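Local coordinates for putative lipoprotein (PDB 2G5G) that probably takes part in bacterial heme transport, binding two cofacial hemes through tyrosine ligands as a dimer, at residues 18-23 and 261-266; 54-59 and 246-251. All blocks are in the same frame, centred on the assembly; numbering follows the deposited sequence.

Contact 1: residues 18-23 and 261-266; sequences DFYILD and VLIYKG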
loop_
_atom_site.group_PDB
_atom_site.type_symbol
_atom_site.label_atom_id
_atom_site.label_comp_id
_atom_site.label_asym_id
_atom_site.label_seq_id
_atom_site.Cartn_x
_atom_site.Cartn_y
_atom_site.Cartn_z
ATOM N N ASP A 18 4.413 38.969 6.444
ATOM C CA ASP A 18 4.530 37.518 6.461
ATOM C C ASP A 18 4.217 36.855 5.110
ATOM O O ASP A 18 4.686 35.747 4.832
ATOM C CB ASP A 18 3.621 36.941 7.554
ATOM C CG ASP A 18 3.952 37.490 8.951
ATOM O OD1 ASP A 18 5.146 37.674 9.255
ATOM O OD2 ASP A 18 3.018 37.737 9.740
ATOM N N PHE A 19 3.401 37.517 4.298
ATOM C CA PHE A 19 2.976 36.950 3.020
ATOM C C PHE A 19 2.494 38.017 2.060
ATOM O O PHE A 19 2.193 39.147 2.450
ATOM C CB PHE A 19 1.851 35.911 3.225
ATOM C CG PHE A 19 0.493 36.522 3.450
ATOM C CD1 PHE A 19 -0.386 36.727 2.384
ATOM C CD2 PHE A 19 0.086 36.890 4.732
ATOM C CE1 PHE A 19 -1.637 37.293 2.595
ATOM C CE2 PHE A 19 -1.176 37.463 4.960
ATOM C CZ PHE A 19 -2.038 37.664 3.901
ATOM N N TYR A 20 2.390 37.647 0.785
ATOM C CA TYR A 20 1.640 38.472 -0.141
ATOM C C TYR A 20 0.935 37.544 -1.147
ATOM O O TYR A 20 1.058 36.313 -1.079
ATOM C CB TYR A 20 2.518 39.539 -0.812
ATOM C CG TYR A 20 3.638 38.989 -1.683
ATOM C CD1 TYR A 20 3.463 38.826 -3.061
ATOM C CD2 TYR A 20 4.882 38.670 -1.136
ATOM C CE1 TYR A 20 4.481 38.335 -3.859
ATOM C CE2 TYR A 20 5.909 38.168 -1.928
ATOM C CZ TYR A 20 5.702 38.021 -3.287
ATOM O OH TYR A 20 6.700 37.510 -4.067
ATOM N N ILE A 21 0.166 38.146 -2.029
ATOM C CA ILE A 21 -0.663 37.396 -2.983
ATOM C C ILE A 21 -0.398 37.899 -4.380
ATOM O O ILE A 21 -0.412 39.103 -4.602
ATOM C CB ILE A 21 -2.159 37.633 -2.701
ATOM C CG1 ILE A 21 -2.504 37.247 -1.257
ATOM C CG2 ILE A 21 -3.064 36.875 -3.739
ATOM C CD1 ILE A 21 -3.805 37.838 -0.796
ATOM N N LEU A 22 -0.194 36.981 -5.319
ATOM C CA LEU A 22 -0.168 37.315 -6.722
ATOM C C LEU A 22 -1.392 36.750 -7.417
ATOM O O LEU A 22 -1.744 35.610 -7.199
ATOM C CB LEU A 22 1.048 36.692 -7.404
ATOM C CG LEU A 22 2.444 37.222 -7.103
ATOM C CD1 LEU A 22 3.429 36.357 -7.878
ATOM C CD2 LEU A 22 2.559 38.685 -7.534
ATOM N N ASP A 23 -2.003 37.569 -8.256
ATOM C CA ASP A 23 -2.849 37.112 -9.350
ATOM C C ASP A 23 -1.882 36.398 -10.323
ATOM O O ASP A 23 -0.932 37.026 -10.828
ATOM C CB ASP A 23 -3.453 38.351 -9.998
ATOM C CG ASP A 23 -4.394 38.033 -11.144
ATOM O OD1 ASP A 23 -4.162 37.066 -11.885
ATOM O OD2 ASP A 23 -5.359 38.788 -11.325
ATOM N N VAL A 261 -1.846 32.977 -5.882
ATOM C CA VAL A 261 -0.915 32.215 -5.093
ATOM C C VAL A 261 -0.502 33.073 -3.908
ATOM O O VAL A 261 -0.292 34.281 -4.033
ATOM C CB VAL A 261 0.282 31.629 -5.966
ATOM C CG1 VAL A 261 1.037 32.739 -6.664
ATOM C CG2 VAL A 261 1.192 30.722 -5.134
ATOM N N LEU A 262 -0.481 32.447 -2.736
ATOM C CA LEU A 262 0.009 33.113 -1.544
ATOM C C LEU A 262 1.457 32.764 -1.398
ATOM O O LEU A 262 1.822 31.600 -1.469
ATOM C CB LEU A 262 -0.773 32.686 -0.295
ATOM C CG LEU A 262 -1.973 33.585 -0.044
ATOM C CD1 LEU A 262 -3.074 33.164 -1.040
ATOM C CD2 LEU A 262 -2.484 33.426 1.425
ATOM N N ILE A 263 2.277 33.788 -1.214
ATOM C CA ILE A 263 3.731 33.621 -1.204
ATOM C C ILE A 263 4.199 34.101 0.161
ATOM O O ILE A 263 3.857 35.208 0.575
ATOM C CB ILE A 263 4.424 34.428 -2.333
ATOM C CG1 ILE A 263 4.002 33.884 -3.710
ATOM C CG2 ILE A 263 5.963 34.359 -2.184
ATOM C CD1 ILE A 263 4.356 34.787 -4.866
ATOM N N TYR A 264 4.952 33.246 0.843
ATOM C CA TYR A 264 5.333 33.478 2.245
ATOM C C TYR A 264 6.788 33.949 2.378
ATOM O O TYR A 264 7.652 33.514 1.623
ATOM C CB TYR A 264 5.116 32.203 3.071
ATOM C CG TYR A 264 3.688 31.720 3.065
ATOM C CD1 TYR A 264 3.284 30.702 2.200
ATOM C CD2 TYR A 264 2.737 32.296 3.907
ATOM C CE1 TYR A 264 1.964 30.265 2.167
ATOM C CE2 TYR A 264 1.396 31.856 3.894
ATOM C CZ TYR A 264 1.028 30.838 3.029
ATOM O OH TYR A 264 -0.286 30.411 2.996
ATOM N N LYS A 265 7.037 34.831 3.339
ATOM C CA LYS A 265 8.388 35.373 3.593
ATOM C C LYS A 265 9.242 34.423 4.448
ATOM O O LYS A 265 8.841 34.042 5.558
ATOM C CB LYS A 265 8.304 36.756 4.248
ATOM C CG LYS A 265 8.174 37.943 3.266
ATOM C CD LYS A 265 7.080 37.788 2.205
ATOM C CE LYS A 265 6.249 39.076 2.056
ATOM N NZ LYS A 265 7.043 40.340 1.868
ATOM N N GLY A 266 10.409 34.029 3.925
ATOM C CA GLY A 266 10.847 34.450 2.586
ATOM C C GLY A 266 11.926 35.520 2.577
ATOM O O GLY A 266 13.053 35.270 2.127
HETATM O O HOH W 1 5.668 33.902 6.369
#

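Contact 2: residues 54-59 and 246-251; sequences VKHKIS and VNLSYG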
loop_
_atom_site.group_PDB
_atom_site.type_symbol
_atom_site.label_atom_id
_atom_site.label_comp_id
_atom_site.label_asym_id
_atom_site.label_seq_id
_atom_site.Cartn_x
_atom_site.Cartn_y
_atom_site.Cartn_z
ATOM N N VAL A 54 2.367 24.762 8.661
ATOM C CA VAL A 54 1.644 25.543 9.672
ATOM C C VAL A 54 1.088 26.875 9.155
ATOM O O VAL A 54 -0.038 27.255 9.495
ATOM C CB VAL A 54 2.514 25.790 10.951
ATOM C CG1 VAL A 54 1.834 26.791 11.879
ATOM C CG2 VAL A 54 2.767 24.488 11.681
ATOM N N LYS A 55 1.883 27.573 8.346
ATOM C CA LYS A 55 1.476 28.860 7.770
ATOM C C LYS A 55 0.289 28.701 6.800
ATOM O O LYS A 55 -0.523 29.631 6.648
ATOM C CB LYS A 55 2.641 29.514 7.047
ATOM C CG LYS A 55 3.617 30.214 7.979
ATOM C CD LYS A 55 4.783 30.755 7.184
ATOM C CE LYS A 55 5.936 31.191 8.086
ATOM N NZ LYS A 55 7.064 31.658 7.229
ATOM N N HIS A 56 0.202 27.537 6.167
ATOM C CA HIS A 56 -0.948 27.230 5.305
ATOM C C HIS A 56 -2.201 27.171 6.131
ATOM O O HIS A 56 -3.231 27.763 5.782
ATOM C CB HIS A 56 -0.733 25.904 4.561
ATOM C CG HIS A 56 0.283 26.007 3.465
ATOM N ND1 HIS A 56 0.479 25.021 2.533
ATOM C CD2 HIS A 56 1.174 26.983 3.176
ATOM C CE1 HIS A 56 1.447 25.384 1.703
ATOM N NE2 HIS A 56 1.871 26.585 2.064
ATOM N N LYS A 57 -2.097 26.448 7.252
ATOM C CA LYS A 57 -3.224 26.305 8.153
ATOM C C LYS A 57 -3.743 27.647 8.671
ATOM O O LYS A 57 -4.944 27.891 8.677
ATOM C CB LYS A 57 -2.898 25.229 9.201
ATOM C CG LYS A 57 -3.165 23.900 8.528
ATOM C CD LYS A 57 -2.105 22.903 8.689
ATOM C CE LYS A 57 -2.034 22.070 7.475
ATOM N NZ LYS A 57 -3.100 21.073 7.154
ATOM N N ILE A 58 -2.852 28.556 9.037
ATOM C CA ILE A 58 -3.283 29.906 9.397
ATOM C C ILE A 58 -4.004 30.637 8.240
ATOM O O ILE A 58 -5.050 31.271 8.432
ATOM C CB ILE A 58 -2.100 30.773 9.940
ATOM C CG1 ILE A 58 -1.487 30.111 11.182
ATOM C CG2 ILE A 58 -2.608 32.158 10.280
ATOM C CD1 ILE A 58 -0.046 30.565 11.515
ATOM N N SER A 59 -3.408 30.568 7.048
ATOM C CA SER A 59 -3.966 31.158 5.825
ATOM C C SER A 59 -5.400 30.678 5.475
ATOM O O SER A 59 -6.248 31.456 5.042
ATOM C CB SER A 59 -2.992 30.852 4.675
ATOM O OG SER A 59 -1.799 31.616 4.852
ATOM N N VAL A 246 -6.856 28.798 -5.653
ATOM C CA VAL A 246 -5.916 29.546 -4.823
ATOM C C VAL A 246 -4.928 28.575 -4.235
ATOM O O VAL A 246 -5.312 27.638 -3.511
ATOM C CB VAL A 246 -6.605 30.284 -3.664
ATOM C CG1 VAL A 246 -5.530 31.052 -2.791
ATOM C CG2 VAL A 246 -7.642 31.280 -4.184
ATOM N N ASN A 247 -3.647 28.774 -4.515
ATOM C CA ASN A 247 -2.664 27.812 -4.008
ATOM C C ASN A 247 -1.844 28.494 -2.934
ATOM O O ASN A 247 -1.459 29.659 -3.087
ATOM C CB ASN A 247 -1.733 27.250 -5.092
ATOM C CG ASN A 247 -0.911 26.040 -4.574
ATOM O OD1 ASN A 247 0.277 25.877 -4.867
ATOM N ND2 ASN A 247 -1.548 25.220 -3.776
ATOM N N LEU A 248 -1.607 27.771 -1.850
ATOM C CA LEU A 248 -0.736 28.234 -0.759
ATOM C C LEU A 248 0.669 27.711 -1.088
ATOM O O LEU A 248 0.898 26.502 -1.088
ATOM C CB LEU A 248 -1.261 27.697 0.590
ATOM C CG LEU A 248 -2.748 28.031 0.847
ATOM C CD1 LEU A 248 -3.235 27.346 2.150
ATOM C CD2 LEU A 248 -3.005 29.550 0.839
ATOM N N SER A 249 1.587 28.602 -1.441
ATOM C CA SER A 249 2.860 28.120 -2.015
ATOM C C SER A 249 3.768 27.435 -1.008
ATOM O O SER A 249 3.717 27.694 0.196
ATOM C CB SER A 249 3.635 29.217 -2.753
ATOM O OG SER A 249 4.006 30.276 -1.893
ATOM N N TYR A 250 4.561 26.521 -1.536
ATOM C CA TYR A 250 5.707 25.951 -0.838
ATOM C C TYR A 250 6.732 25.563 -1.909
ATOM O O TYR A 250 6.388 24.917 -2.888
ATOM C CB TYR A 250 5.317 24.724 -0.004
ATOM C CG TYR A 250 6.501 24.170 0.766
ATOM C CD1 TYR A 250 6.805 24.633 2.047
ATOM C CD2 TYR A 250 7.336 23.207 0.189
ATOM C CE1 TYR A 250 7.918 24.134 2.745
ATOM C CE2 TYR A 250 8.448 22.709 0.870
ATOM C CZ TYR A 250 8.725 23.175 2.138
ATOM O OH TYR A 250 9.824 22.679 2.800
ATOM N N GLY A 251 7.987 25.944 -1.724
ATOM C CA GLY A 251 9.001 25.665 -2.756
ATOM C C GLY A 251 8.700 26.410 -4.050
ATOM O O GLY A 251 8.285 27.563 -4.019
#

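Contact 1: residues 18-23 and 261-266
Two first torsions set the contact of Y20 with I263: CG of Y20 stands between the backbone N and the carbonyl carbon (chi1 63°), while CG1 of I263 is anti to its carbonyl carbon (chi1 -65°). The Y20 ring lies against I263. CB of I263 sits over one ring face, offset toward the rim, and is 4.1 Å from the centroid of the Y20 ring, a CH-pi contact. The two methyls of I263 reach past the rim, CG2 near CE2 and CD1 near CE1, and both come close to the Y20 OH. I263 CD1 also packs 3.5 Å from L22 CD1. K265 comes from another side. Its bent chain crosses Y20 at about a right angle and puts K265 CE in the ring plane, 3.5 Å from Y20 CD2.

The other sheet face carries F19, I21, L262 and Y264. L262 lies alongside both F19 and I21. Its CD2 is 4.0 Å from F19 CD1, and its CG meets I21 CG1. F19 CB touches Y264 CD2 at 3.8 Å. F32 and M35 of helix 32-39 and M62 of helix 54-73 help cover this apolar layer.

The backbones run antiparallel, at 149°. Y20-I263 and L22-V261 are hydrogen-bonded pairs; F19-Y264 and I21-L262 are non-hydrogen-bonded pairs. Beyond them K265 N gives a nearly straight bond of 2.9 Å to D18 O, from above the carbonyl plane. A water also donates to D18 O, at 2.6 Å, and links it to K265 O. D18 O is therefore gripped by two donors.

This is a regular antiparallel strand pair. It joins the first strand of the chain, 19-23, to the last, 260-264, at the antiparallel margin of the mixed sheet.

Contact 2: residues 54-59 and 246-251
H56 and L248 mark the closest backbone approach of the start of helix 54-73 to the end of strand 243-248, with H56 CA 6.2 Å from L248 CA. The side chains bridge this gap by sliding past each other in opposite directions. CG of H56 is anti to the carbonyl carbon (chi1 -73°), and the imidazole reaches across to the strand end. L248 CB sits over the centre of one ring face, 3.5 Å from the centroid of the H56 ring and almost on its normal. This is a close CH-pi contact. Further out on L248, CD1 touches H56 O at 3.7 Å, and CD2 packs 4.1 Å from S59 CB.

The far edge of the ring is polar. H56 NE2 donates to S249 O at 2.9 Å, with an N-H...O angle of 158°. The acceptor lies in the imidazole plane, but the donor stands above the plane of the carbonyl. H56 CE1 is also near L248 O, at 3.1 Å. H56 ND1 bonds to K50 N. Bonds at both nitrogens and L248 over a face should fix the rotation of this buried ring.

S59 folds its hydroxyl back on the helix. S59 OG donates to K55 O at 3.0 Å, while S59 N reaches the same oxygen from the opposite face of its plane. The hydroxyl also bonds to Y264 OH, and the Y264 ring meets that of H56 with planes about 30° apart.

The helix rests on one face of the sheet. Below it, strand 243-248 runs parallel to both its neighbours, 44-49 and 260-264. L248 also touches L47 of the first and Y264 of the second. On another side of the helix, K57 makes a salt bridge to E49, at the end of strand 44-49.

The centres of contacts 1 and 2 lie about 9 Å apart, on the same side of the chain's centre. Along the chain, both segments of contact 2 fall between those of contact 1. The two contacts share the mixed sheet, where strands 243-248 and 260-264 are neighbours and follow each other in sequence. They also touch directly: L262 O probably bonds to S249 OG, at 2.6 Å. Contact 1 adds strand 19-23 to the outer side of strand 260-264, which is itself one strand further out than the strand under helix 54-73. The strands nearest both ends of the modelled chain thus lie on one flank of the strand that this helix packs on.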